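Long-range contacts in CCR4-not transcription complex subunit 1 (Chaetomium thermophilum var. thermophilum DSM 1495, PDB 6H3Z), which probably acts as a scaffold of the CCR4-NOT complex, which shortens mRNA poly(A) tails and represses transcription, this chain being one MIF4G-like domain: residues Ser25-Leu36 / Phe81-Ile89; Thr40-Phe51 / Thr100-His108. One frame throughout, in Å; residues are numbered along the deposited sequence.

Contact 1 of 2, residues Ser25-Leu36 / Phe81-Ile89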
loop_
_atom_site.group_PDB
_atom_site.type_symbol
_atom_site.label_atom_id
_atom_site.label_comp_id
_atom_site.label_asym_id
_atom_site.label_seq_id
_atom_site.Cartn_x
_atom_site.Cartn_y
_atom_site.Cartn_z
ATOM N N SER A 25 4.351 -7.809 28.409
ATOM C CA SER A 25 4.517 -7.076 27.146
ATOM C C SER A 25 4.489 -8.023 25.951
ATOM O O SER A 25 3.859 -7.710 24.944
ATOM C CB SER A 25 5.805 -6.256 27.158
ATOM O OG SER A 25 5.643 -5.065 27.912
ATOM N N ARG A 26 5.134 -9.200 26.090
ATOM C CA ARG A 26 5.209 -10.282 25.095
ATOM C C ARG A 26 3.806 -10.812 24.739
ATOM O O ARG A 26 3.561 -11.122 23.565
ATOM C CB ARG A 26 6.114 -11.411 25.627
ATOM C CG ARG A 26 6.353 -12.607 24.699
ATOM C CD ARG A 26 7.291 -13.603 25.350
ATOM N NE ARG A 26 7.166 -14.954 24.804
ATOM C CZ ARG A 26 7.861 -16.000 25.238
ATOM N NH1 ARG A 26 8.738 -15.859 26.222
ATOM N NH2 ARG A 26 7.676 -17.196 24.699
ATOM N N ALA A 27 2.911 -10.952 25.753
ATOM C CA ALA A 27 1.541 -11.431 25.566
ATOM C C ALA A 27 0.788 -10.543 24.573
ATOM O O ALA A 27 0.125 -11.072 23.679
ATOM C CB ALA A 27 0.816 -11.460 26.893
ATOM N N VAL A 28 0.941 -9.195 24.708
ATOM C CA VAL A 28 0.322 -8.157 23.867
ATOM C C VAL A 28 0.851 -8.265 22.438
ATOM O O VAL A 28 0.068 -8.127 21.493
ATOM C CB VAL A 28 0.506 -6.720 24.454
ATOM C CG1 VAL A 28 -0.087 -5.650 23.534
ATOM C CG2 VAL A 28 -0.096 -6.612 25.852
ATOM N N ALA A 29 2.168 -8.519 22.281
ATOM C CA ALA A 29 2.813 -8.661 20.970
ATOM C C ALA A 29 2.225 -9.845 20.204
ATOM O O ALA A 29 1.807 -9.686 19.058
ATOM C CB ALA A 29 4.319 -8.816 21.129
ATOM N N GLU A 30 2.123 -10.998 20.876
ATOM C CA GLU A 30 1.558 -12.233 20.347
ATOM C C GLU A 30 0.062 -12.078 19.998
ATOM O O GLU A 30 -0.382 -12.650 19.000
ATOM C CB GLU A 30 1.782 -13.379 21.338
ATOM C CG GLU A 30 3.206 -13.927 21.337
ATOM C CD GLU A 30 3.627 -14.791 22.521
ATOM O OE1 GLU A 30 2.799 -15.036 23.433
ATOM O OE2 GLU A 30 4.806 -15.218 22.537
ATOM N N ARG A 31 -0.705 -11.283 20.786
ATOM C CA ARG A 31 -2.117 -11.023 20.483
ATOM C C ARG A 31 -2.238 -10.081 19.264
ATOM O O ARG A 31 -3.122 -10.306 18.432
ATOM C CB ARG A 31 -2.889 -10.504 21.708
ATOM C CG ARG A 31 -4.379 -10.830 21.652
ATOM C CD ARG A 31 -4.991 -10.824 23.032
ATOM N NE ARG A 31 -5.759 -9.604 23.301
ATOM C CZ ARG A 31 -5.987 -9.109 24.515
ATOM N NH1 ARG A 31 -6.706 -8.005 24.665
ATOM N NH2 ARG A 31 -5.489 -9.712 25.591
ATOM N N ILE A 32 -1.319 -9.067 19.125
ATOM C CA ILE A 32 -1.266 -8.170 17.959
ATOM C C ILE A 32 -1.118 -9.070 16.729
ATOM O O ILE A 32 -1.926 -8.982 15.809
ATOM C CB ILE A 32 -0.121 -7.104 18.040
ATOM C CG1 ILE A 32 -0.485 -5.957 19.016
ATOM C CG2 ILE A 32 0.209 -6.539 16.647
ATOM C CD1 ILE A 32 0.710 -5.050 19.498
ATOM N N ASN A 33 -0.144 -9.993 16.761
ATOM C CA ASN A 33 0.080 -10.926 15.667
ATOM C C ASN A 33 -1.095 -11.840 15.421
ATOM O O ASN A 33 -1.461 -12.002 14.257
ATOM C CB ASN A 33 1.348 -11.709 15.832
ATOM C CG ASN A 33 2.571 -10.858 15.926
ATOM O OD1 ASN A 33 3.193 -10.836 16.977
ATOM N ND2 ASN A 33 2.931 -10.132 14.845
ATOM N N LYS A 34 -1.735 -12.390 16.490
ATOM C CA LYS A 34 -2.915 -13.242 16.296
ATOM C C LYS A 34 -4.066 -12.471 15.649
ATOM O O LYS A 34 -4.755 -13.044 14.812
ATOM C CB LYS A 34 -3.361 -13.994 17.553
ATOM C CG LYS A 34 -3.676 -15.457 17.218
ATOM C CD LYS A 34 -4.759 -16.043 18.095
ATOM C CE LYS A 34 -5.443 -17.218 17.437
ATOM N NZ LYS A 34 -6.609 -17.698 18.236
ATOM N N TYR A 35 -4.218 -11.165 15.960
ATOM C CA TYR A 35 -5.232 -10.345 15.319
ATOM C C TYR A 35 -4.933 -10.181 13.833
ATOM O O TYR A 35 -5.854 -10.282 13.026
ATOM C CB TYR A 35 -5.364 -8.986 16.015
ATOM C CG TYR A 35 -6.102 -9.052 17.330
ATOM C CD1 TYR A 35 -7.250 -9.832 17.469
ATOM C CD2 TYR A 35 -5.698 -8.280 18.418
ATOM C CE1 TYR A 35 -7.950 -9.878 18.673
ATOM C CE2 TYR A 35 -6.388 -8.322 19.631
ATOM C CZ TYR A 35 -7.515 -9.122 19.753
ATOM O OH TYR A 35 -8.212 -9.157 20.944
ATOM N N LEU A 36 -3.642 -9.988 13.465
ATOM C CA LEU A 36 -3.228 -9.841 12.065
ATOM C C LEU A 36 -3.355 -11.167 11.312
ATOM O O LEU A 36 -3.745 -11.157 10.144
ATOM C CB LEU A 36 -1.821 -9.228 11.926
ATOM C CG LEU A 36 -1.639 -7.813 12.471
ATOM C CD1 LEU A 36 -0.299 -7.269 12.115
ATOM C CD2 LEU A 36 -2.693 -6.869 11.930
ATOM N N PHE A 81 3.831 -0.549 21.653
ATOM C CA PHE A 81 2.843 -1.457 21.081
ATOM C C PHE A 81 2.280 -0.951 19.775
ATOM O O PHE A 81 2.228 -1.715 18.804
ATOM C CB PHE A 81 1.756 -1.774 22.102
ATOM C CG PHE A 81 2.375 -2.376 23.337
ATOM C CD1 PHE A 81 2.890 -3.674 23.318
ATOM C CD2 PHE A 81 2.525 -1.622 24.496
ATOM C CE1 PHE A 81 3.502 -4.221 24.448
ATOM C CE2 PHE A 81 3.131 -2.172 25.630
ATOM C CZ PHE A 81 3.623 -3.466 25.595
ATOM N N ALA A 82 1.914 0.340 19.727
ATOM C CA ALA A 82 1.419 0.980 18.519
ATOM C C ALA A 82 2.523 0.948 17.457
ATOM O O ALA A 82 2.240 0.569 16.322
ATOM C CB ALA A 82 1.004 2.404 18.817
ATOM N N ILE A 83 3.791 1.244 17.853
ATOM C CA ILE A 83 4.985 1.201 16.985
ATOM C C ILE A 83 5.174 -0.209 16.380
ATOM O O ILE A 83 5.362 -0.338 15.169
ATOM C CB ILE A 83 6.259 1.722 17.724
ATOM C CG1 ILE A 83 6.150 3.227 18.038
ATOM C CG2 ILE A 83 7.516 1.448 16.911
ATOM C CD1 ILE A 83 7.117 3.765 19.074
ATOM N N TYR A 84 5.057 -1.253 17.220
ATOM C CA TYR A 84 5.182 -2.654 16.809
ATOM C C TYR A 84 4.090 -3.067 15.830
ATOM O O TYR A 84 4.401 -3.704 14.813
ATOM C CB TYR A 84 5.166 -3.594 18.033
ATOM C CG TYR A 84 5.213 -5.062 17.667
ATOM C CD1 TYR A 84 6.398 -5.657 17.243
ATOM C CD2 TYR A 84 4.074 -5.863 17.755
ATOM C CE1 TYR A 84 6.445 -7.001 16.888
ATOM C CE2 TYR A 84 4.110 -7.213 17.412
ATOM C CZ TYR A 84 5.299 -7.774 16.969
ATOM O OH TYR A 84 5.362 -9.093 16.599
ATOM N N ALA A 85 2.809 -2.744 16.171
ATOM C CA ALA A 85 1.634 -3.064 15.360
ATOM C C ALA A 85 1.785 -2.468 13.960
ATOM O O ALA A 85 1.555 -3.175 12.980
ATOM C CB ALA A 85 0.376 -2.547 16.031
ATOM N N LEU A 86 2.268 -1.202 13.877
ATOM C CA LEU A 86 2.525 -0.495 12.624
ATOM C C LEU A 86 3.653 -1.172 11.827
ATOM O O LEU A 86 3.534 -1.293 10.604
ATOM C CB LEU A 86 2.833 0.994 12.854
ATOM C CG LEU A 86 1.694 1.852 13.382
ATOM C CD1 LEU A 86 2.213 3.058 14.057
ATOM C CD2 LEU A 86 0.752 2.266 12.301
ATOM N N GLN A 87 4.710 -1.660 12.505
ATOM C CA GLN A 87 5.797 -2.380 11.825
ATOM C C GLN A 87 5.253 -3.642 11.151
ATOM O O GLN A 87 5.533 -3.880 9.979
ATOM C CB GLN A 87 6.916 -2.755 12.803
ATOM C CG GLN A 87 7.866 -1.617 13.113
ATOM C CD GLN A 87 8.788 -1.937 14.264
ATOM O OE1 GLN A 87 8.765 -3.035 14.851
ATOM N NE2 GLN A 87 9.631 -0.974 14.612
ATOM N N GLN A 88 4.426 -4.412 11.888
ATOM C CA GLN A 88 3.822 -5.652 11.411
ATOM C C GLN A 88 2.881 -5.433 10.237
ATOM O O GLN A 88 3.016 -6.133 9.234
ATOM C CB GLN A 88 3.129 -6.402 12.557
ATOM C CG GLN A 88 4.014 -6.724 13.755
ATOM C CD GLN A 88 5.304 -7.418 13.399
ATOM O OE1 GLN A 88 6.378 -6.792 13.289
ATOM N NE2 GLN A 88 5.235 -8.719 13.259
ATOM N N ILE A 89 1.966 -4.443 10.336
ATOM C CA ILE A 89 1.005 -4.093 9.276
ATOM C C ILE A 89 1.751 -3.701 8.000
ATOM O O ILE A 89 1.438 -4.212 6.921
ATOM C CB ILE A 89 -0.036 -3.015 9.743
ATOM C CG1 ILE A 89 -0.930 -3.589 10.868
ATOM C CG2 ILE A 89 -0.908 -2.513 8.565
ATOM C CD1 ILE A 89 -1.371 -2.615 11.886
#
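Ile32 on the first helix of this all-helical MIF4G-like domain lies against Phe81, Tyr84 and Ala85 of helix 80-93, two helices further on. The two segments run in roughly the same direction, 33° apart with axes 10.3 Å from each other, as suits helices of an alpha-solenoid with a third, 59-75, joining them. From CB, which points toward the other helix, Ile32 sends out two branches. CG2 is anti to the backbone N and settles 4.0 Å from Ala85 CB, where a small residue lets the backbones come close. The other branch, extended at chi2 (163°), carries CD1 to the Phe81 carbonyl and to the edge of the Tyr84 ring, 3.9 Å from its CD2. A branched aliphatic suits this place because its two arms reach different neighbours, CG2 Ala85 and CD1 Phe81 and Tyr84.

One helical turn earlier, Val28 CG1 touches Phe81 CD1 at 3.6 Å, the two side chains crossing at about a right angle. A turn later, Leu36 lays CD1 against Gln88 CB and CD2 against Ile89 CG1. Tyr84 suits a partly exposed place, its ring against Ile32 and Ala29 while OH reaches the amide end of Asn33. At the N-terminal end Ser25 meets the edge of the Phe81 ring, with Ser25 OG 3.5 Å from Phe81 CZ.

Contact 2 of 2, residues Thr40-Phe51 / Thr100-His108; sequences TAAATSATEEHF and TLLLESLVH. With NA (sodium ion), chain C.
The C-terminal end of helix 22-45 and the turn after it wrap round the first turns of helix 100-116, and a sodium ion sits at that turn, bound by two carbonyl oxygens. Ala46 O lies 2.5 Å from the sodium ion, and Ala43 O is the more distant of the pair. Ala43 CB packs on Leu102, 3.8 Å from its CB; a methyl suits this spot, where the two helix axes come within 8.4 Å. Leu101 fills the inside of the turn: with CG anti to the backbone N (chi1 -177°), it places CD2 against Ala46 CB and turns CD1 to the backbone of His50.

The chain leaving the first helix of this MIF4G-like, ARM-repeat domain is tied back to the start of helix 100-116. Thr100 OG1 donates to Glu49 O over 2.7 Å, tilted slightly from the carbonyl plane. Glu104 then grips two successive residues with one carboxylate. OE2 accepts from His50 ND1 at 2.8 Å, on its syn side and nearly in the imidazole plane, while OE1 takes the backbone N-H of Phe51 on its anti side at 2.9 Å. With an alanine here, His50 ND1 and the Phe51 N-H would probably both lose their acceptor, and the imidazole would be freer to turn.

Phe51 and His108 stack face to face, planes 30° apart and centroids separated by 4.3 Å. Phe51 CZ lies over the centre of the imidazole, and His108 CB in turn sits above the phenyl face, a CH-pi contact toward its rim.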
loop_
_atom_site.group_PDB
_atom_site.type_symbol
_atom_site.label_atom_id
_atom_site.label_comp_id
_atom_site.label_asym_id
_atom_site.label_seq_id
_atom_site.Cartn_x
_atom_site.Cartn_y
_atom_site.Cartn_z
ATOM N N THR A 40 -6.070 -11.627 8.229
ATOM C CA THR A 40 -5.589 -12.229 6.992
ATOM C C THR A 40 -6.559 -13.322 6.550
ATOM O O THR A 40 -6.965 -13.351 5.390
ATOM C CB THR A 40 -4.161 -12.702 7.223
ATOM O OG1 THR A 40 -3.371 -11.542 7.459
ATOM C CG2 THR A 40 -3.591 -13.465 6.053
ATOM N N ALA A 41 -6.978 -14.162 7.506
ATOM C CA ALA A 41 -7.909 -15.257 7.299
ATOM C C ALA A 41 -9.321 -14.751 6.954
ATOM O O ALA A 41 -9.865 -15.116 5.902
ATOM C CB ALA A 41 -7.943 -16.117 8.548
ATOM N N ALA A 42 -9.879 -13.888 7.836
ATOM C CA ALA A 42 -11.219 -13.316 7.745
ATOM C C ALA A 42 -11.477 -12.503 6.486
ATOM O O ALA A 42 -12.567 -12.593 5.930
ATOM C CB ALA A 42 -11.516 -12.475 8.974
ATOM N N ALA A 43 -10.501 -11.680 6.065
ATOM C CA ALA A 43 -10.606 -10.836 4.879
ATOM C C ALA A 43 -10.539 -11.688 3.629
ATOM O O ALA A 43 -11.202 -11.375 2.640
ATOM C CB ALA A 43 -9.488 -9.802 4.864
ATOM N N THR A 44 -9.748 -12.777 3.680
ATOM C CA THR A 44 -9.561 -13.678 2.547
ATOM C C THR A 44 -10.832 -14.457 2.285
ATOM O O THR A 44 -11.330 -14.411 1.159
ATOM C CB THR A 44 -8.300 -14.529 2.724
ATOM O OG1 THR A 44 -7.179 -13.647 2.660
ATOM C CG2 THR A 44 -8.152 -15.569 1.649
ATOM N N SER A 45 -11.367 -15.126 3.333
ATOM C CA SER A 45 -12.596 -15.918 3.258
ATOM C C SER A 45 -13.833 -15.097 2.873
ATOM O O SER A 45 -14.537 -15.478 1.933
ATOM C CB SER A 45 -12.835 -16.720 4.537
ATOM O OG SER A 45 -12.386 -16.064 5.711
ATOM N N ALA A 46 -14.058 -13.949 3.559
ATOM C CA ALA A 46 -15.184 -13.042 3.335
ATOM C C ALA A 46 -15.442 -12.750 1.863
ATOM O O ALA A 46 -14.500 -12.534 1.089
ATOM C CB ALA A 46 -14.985 -11.742 4.102
ATOM N N THR A 47 -16.735 -12.772 1.487
ATOM C CA THR A 47 -17.249 -12.504 0.139
ATOM C C THR A 47 -16.986 -11.054 -0.318
ATOM O O THR A 47 -16.581 -10.842 -1.467
ATOM C CB THR A 47 -18.727 -12.886 0.057
ATOM O OG1 THR A 47 -19.369 -12.567 1.298
ATOM C CG2 THR A 47 -18.919 -14.351 -0.241
ATOM N N GLU A 48 -17.193 -10.070 0.591
ATOM C CA GLU A 48 -17.002 -8.633 0.352
ATOM C C GLU A 48 -15.591 -8.369 -0.179
ATOM O O GLU A 48 -14.633 -8.957 0.320
ATOM C CB GLU A 48 -17.256 -7.821 1.638
ATOM C CG GLU A 48 -18.669 -7.927 2.213
ATOM C CD GLU A 48 -19.032 -9.134 3.073
ATOM O OE1 GLU A 48 -18.187 -10.046 3.232
ATOM O OE2 GLU A 48 -20.181 -9.176 3.572
ATOM N N GLU A 49 -15.474 -7.550 -1.231
ATOM C CA GLU A 49 -14.184 -7.235 -1.855
ATOM C C GLU A 49 -13.615 -5.913 -1.347
ATOM O O GLU A 49 -12.433 -5.623 -1.559
ATOM C CB GLU A 49 -14.308 -7.200 -3.390
ATOM C CG GLU A 49 -14.501 -8.562 -4.035
ATOM C CD GLU A 49 -15.103 -8.489 -5.421
ATOM O OE1 GLU A 49 -16.340 -8.661 -5.543
ATOM O OE2 GLU A 49 -14.342 -8.231 -6.383
ATOM N N HIS A 50 -14.464 -5.093 -0.701
ATOM C CA HIS A 50 -14.074 -3.772 -0.210
ATOM C C HIS A 50 -14.458 -3.548 1.245
ATOM O O HIS A 50 -15.457 -4.089 1.714
ATOM C CB HIS A 50 -14.620 -2.676 -1.143
ATOM C CG HIS A 50 -14.154 -2.872 -2.553
ATOM N ND1 HIS A 50 -12.908 -2.422 -2.970
ATOM C CD2 HIS A 50 -14.724 -3.577 -3.561
ATOM C CE1 HIS A 50 -12.785 -2.819 -4.227
ATOM N NE2 HIS A 50 -13.852 -3.523 -4.626
ATOM N N PHE A 51 -13.623 -2.797 1.970
ATOM C CA PHE A 51 -13.812 -2.499 3.384
ATOM C C PHE A 51 -15.092 -1.672 3.671
ATOM O O PHE A 51 -15.691 -1.832 4.740
ATOM C CB PHE A 51 -12.550 -1.836 3.931
ATOM C CG PHE A 51 -12.625 -1.407 5.368
ATOM C CD1 PHE A 51 -12.456 -2.325 6.391
ATOM C CD2 PHE A 51 -12.847 -0.078 5.697
ATOM C CE1 PHE A 51 -12.555 -1.927 7.719
ATOM C CE2 PHE A 51 -12.902 0.324 7.021
ATOM C CZ PHE A 51 -12.778 -0.602 8.026
ATOM N N THR A 100 -8.187 -7.109 -2.180
ATOM C CA THR A 100 -8.600 -5.712 -1.979
ATOM C C THR A 100 -9.210 -5.495 -0.609
ATOM O O THR A 100 -8.917 -4.478 0.011
ATOM C CB THR A 100 -9.512 -5.204 -3.097
ATOM O OG1 THR A 100 -10.503 -6.180 -3.405
ATOM C CG2 THR A 100 -8.762 -4.884 -4.331
ATOM N N LEU A 101 -9.983 -6.482 -0.101
ATOM C CA LEU A 101 -10.581 -6.402 1.229
ATOM C C LEU A 101 -9.476 -6.365 2.283
ATOM O O LEU A 101 -9.492 -5.468 3.121
ATOM C CB LEU A 101 -11.589 -7.551 1.472
ATOM C CG LEU A 101 -12.346 -7.535 2.809
ATOM C CD1 LEU A 101 -13.293 -6.370 2.909
ATOM C CD2 LEU A 101 -13.097 -8.799 3.007
ATOM N N LEU A 102 -8.483 -7.280 2.190
ATOM C CA LEU A 102 -7.332 -7.301 3.093
ATOM C C LEU A 102 -6.458 -6.025 2.989
ATOM O O LEU A 102 -6.096 -5.471 4.028
ATOM C CB LEU A 102 -6.487 -8.551 2.864
ATOM C CG LEU A 102 -5.291 -8.758 3.777
ATOM C CD1 LEU A 102 -5.685 -8.642 5.252
ATOM C CD2 LEU A 102 -4.648 -10.095 3.498
ATOM N N LEU A 103 -6.108 -5.576 1.764
ATOM C CA LEU A 103 -5.304 -4.365 1.572
ATOM C C LEU A 103 -6.009 -3.144 2.194
ATOM O O LEU A 103 -5.389 -2.411 2.970
ATOM C CB LEU A 103 -5.017 -4.116 0.086
ATOM C CG LEU A 103 -4.129 -5.123 -0.608
ATOM C CD1 LEU A 103 -4.451 -5.184 -2.078
ATOM C CD2 LEU A 103 -2.679 -4.823 -0.373
ATOM N N GLU A 104 -7.316 -2.981 1.912
ATOM C CA GLU A 104 -8.112 -1.894 2.458
ATOM C C GLU A 104 -8.206 -1.942 3.986
ATOM O O GLU A 104 -8.073 -0.899 4.625
ATOM C CB GLU A 104 -9.490 -1.870 1.811
ATOM C CG GLU A 104 -9.410 -1.444 0.359
ATOM C CD GLU A 104 -10.697 -1.501 -0.439
ATOM O OE1 GLU A 104 -11.794 -1.479 0.170
ATOM O OE2 GLU A 104 -10.601 -1.497 -1.688
ATOM N N SER A 105 -8.390 -3.154 4.567
ATOM C CA SER A 105 -8.477 -3.388 6.013
ATOM C C SER A 105 -7.166 -3.050 6.698
ATOM O O SER A 105 -7.173 -2.344 7.703
ATOM C CB SER A 105 -8.866 -4.833 6.304
ATOM O OG SER A 105 -10.150 -5.115 5.770
ATOM N N LEU A 106 -6.042 -3.514 6.124
ATOM C CA LEU A 106 -4.696 -3.252 6.619
ATOM C C LEU A 106 -4.361 -1.756 6.577
ATOM O O LEU A 106 -3.901 -1.221 7.585
ATOM C CB LEU A 106 -3.654 -4.065 5.839
ATOM C CG LEU A 106 -3.560 -5.561 6.156
ATOM C CD1 LEU A 106 -2.709 -6.260 5.131
ATOM C CD2 LEU A 106 -3.009 -5.808 7.559
ATOM N N VAL A 107 -4.640 -1.067 5.437
ATOM C CA VAL A 107 -4.395 0.377 5.292
ATOM C C VAL A 107 -5.280 1.152 6.291
ATOM O O VAL A 107 -4.841 2.173 6.835
ATOM C CB VAL A 107 -4.530 0.891 3.833
ATOM C CG1 VAL A 107 -4.307 2.400 3.745
ATOM C CG2 VAL A 107 -3.572 0.168 2.895
ATOM N N HIS A 108 -6.497 0.626 6.576
ATOM C CA HIS A 108 -7.424 1.233 7.523
ATOM C C HIS A 108 -6.897 1.166 8.934
ATOM O O HIS A 108 -6.961 2.161 9.660
ATOM C CB HIS A 108 -8.804 0.589 7.450
ATOM C CG HIS A 108 -9.660 0.896 8.641
ATOM N ND1 HIS A 108 -10.293 2.110 8.804
ATOM C CD2 HIS A 108 -9.873 0.137 9.742
ATOM C CE1 HIS A 108 -10.903 2.035 9.974
ATOM N NE2 HIS A 108 -10.706 0.855 10.560
HETATM NA NA NA C . -12.619 -11.191 0.053
#

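How the contacts relate
Both contacts draw on helix 22-45, contact 1 on its earlier turns and contact 2 on its C-terminal end, and their centres are about 19 Å apart. Their second segments belong to consecutive helices, 80-93 and 100-116, so the first helix packs on one and then the other. The contacts meet directly where Ile89 CG2 lies 3.4 Å from Leu106 O, and Leu36 O of contact 1 accepts a hydrogen bond from Thr40 OG1 of contact 2. Contact 1 joins helices running the same general way, 33° apart, through a mainly apolar face, whereas contact 2 adds polar ties. The sodium ion belongs to contact 2 alone.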